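Local coordinates for mandelate racemase / muconate lactonizing enzyme, C-terminal domain protein (Pseudovibrio sp. JE062, PDB 4JHM) that is of unknown function but has the enolase-superfamily architecture, an enolase-like N-terminal domain joined to a TIM-barrel-type C-terminal domain, at residues L251-L254 / Q255-T258. Residues are numbered along the deposited sequence; the frame is centred on the assembly and turned at random.
Sequences LLTL and QEVT
Thr253 and Glu256 form a capping box at the start of helix 254-262, which the loop holding residues 251-253 joins to strand 243-245 of the barrel-type C-terminal domain. Glu256 N donates to Thr253 OG1 at 3.0 Å. In return Glu256 OE1 accepts from Thr253 N at 3.2 Å, met on the anti side and out of the carboxylate plane. The Thr253 hydroxyl, placed between its own backbone N and carbonyl carbon (chi1 55°), also donates to the anti lone pair of Glu256 OE1. A weak bond from Leu252 N adds to the grip on this oxygen. The other carboxylate oxygen, Glu256 OE2, lies against Leu251 CD2, the two side chains crossing at about a right angle.

Behind the cap the helix takes up its regular pattern, with Val257 N bonded to Thr253 O at 3.0 Å. At the next residue, Thr258 N and OG1 both donate to Leu254 O, from opposite faces of its plane. Leu254 packs on Cys285 and Ile288 of helix 279-291, and Tyr228 of a neighbouring subunit lies against Thr253 and Glu256, placing the cap at a subunit interface. With two good donors and one weak one on a single oxygen, the carboxylate is probably favoured as the anion, where a negative charge would also be expected to suit the N-terminal end of the helix.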
loop_
_atom_site.group_PDB
_atom_site.type_symbol
_atom_site.label_atom_id
_atom_site.label_comp_id
_atom_site.label_asym_id
_atom_site.label_seq_id
_atom_site.Cartn_x
_atom_site.Cartn_y
_atom_site.Cartn_z
ATOM N N LEU A 251 0.053 -9.844 -23.480
ATOM C CA LEU A 251 -0.719 -8.711 -22.964
ATOM C C LEU A 251 -0.859 -7.633 -24.036
ATOM O O LEU A 251 0.094 -6.905 -24.316
ATOM C CB LEU A 251 -0.039 -8.130 -21.721
ATOM C CG LEU A 251 0.279 -9.131 -20.602
ATOM C CD1 LEU A 251 0.587 -8.413 -19.297
ATOM C CD2 LEU A 251 -0.877 -10.093 -20.400
ATOM N N LEU A 252 -2.053 -7.526 -24.620
ATOM C CA LEU A 252 -2.258 -6.744 -25.837
ATOM C C LEU A 252 -3.189 -5.529 -25.698
ATOM O O LEU A 252 -3.234 -4.669 -26.587
ATOM C CB LEU A 252 -2.812 -7.650 -26.937
ATOM C CG LEU A 252 -2.162 -9.021 -27.136
ATOM C CD1 LEU A 252 -2.664 -9.648 -28.429
ATOM C CD2 LEU A 252 -0.644 -8.926 -27.149
ATOM N N THR A 253 -3.942 -5.453 -24.610
ATOM C CA THR A 253 -4.916 -4.378 -24.463
ATOM C C THR A 253 -4.276 -3.118 -23.894
ATOM O O THR A 253 -3.292 -3.183 -23.165
ATOM C CB THR A 253 -6.094 -4.787 -23.557
ATOM O OG1 THR A 253 -5.601 -5.243 -22.288
ATOM C CG2 THR A 253 -6.928 -5.884 -24.222
ATOM N N LEU A 254 -4.850 -1.969 -24.233
ATOM C CA LEU A 254 -4.381 -0.691 -23.712
ATOM C C LEU A 254 -4.434 -0.687 -22.182
ATOM O O LEU A 254 -3.616 -0.036 -21.531
ATOM C CB LEU A 254 -5.224 0.459 -24.270
ATOM C CG LEU A 254 -5.300 0.621 -25.792
ATOM C CD1 LEU A 254 -6.295 1.707 -26.168
ATOM C CD2 LEU A 254 -3.933 0.931 -26.379
ATOM N N GLN A 255 -5.396 -1.415 -21.617
ATOM C CA GLN A 255 -5.523 -1.528 -20.164
ATOM C C GLN A 255 -4.400 -2.381 -19.598
ATOM O O GLN A 255 -3.761 -2.000 -18.620
ATOM C CB GLN A 255 -6.868 -2.142 -19.761
ATOM C CG GLN A 255 -8.102 -1.356 -20.190
ATOM C CD GLN A 255 -8.428 -1.546 -21.657
ATOM O OE1 GLN A 255 -7.853 -0.890 -22.516
ATOM N NE2 GLN A 255 -9.350 -2.450 -21.951
ATOM N N GLU A 256 -4.160 -3.536 -20.214
ATOM C CA GLU A 256 -3.113 -4.443 -19.749
ATOM C C GLU A 256 -1.754 -3.752 -19.727
ATOM O O GLU A 256 -1.023 -3.835 -18.733
ATOM C CB GLU A 256 -3.053 -5.698 -20.616
ATOM C CG GLU A 256 -4.015 -6.795 -20.185
ATOM C CD GLU A 256 -4.166 -7.887 -21.228
ATOM O OE1 GLU A 256 -4.605 -7.580 -22.353
ATOM O OE2 GLU A 256 -3.858 -9.056 -20.921
ATOM N N VAL A 257 -1.426 -3.070 -20.823
ATOM C CA VAL A 257 -0.197 -2.287 -20.917
ATOM C C VAL A 257 -0.171 -1.207 -19.842
ATOM O O VAL A 257 0.855 -0.968 -19.198
ATOM C CB VAL A 257 -0.080 -1.595 -22.289
ATOM C CG1 VAL A 257 0.994 -0.515 -22.254
ATOM C CG2 VAL A 257 0.212 -2.615 -23.381
ATOM N N THR A 258 -1.308 -0.548 -19.658
ATOM C CA THR A 258 -1.406 0.529 -18.693
ATOM C C THR A 258 -1.111 0.013 -17.295
ATOM O O THR A 258 -0.344 0.613 -16.545
ATOM C CB THR A 258 -2.803 1.164 -18.728
ATOM O OG1 THR A 258 -2.946 1.916 -19.943
ATOM C CG2 THR A 258 -3.019 2.078 -17.516
#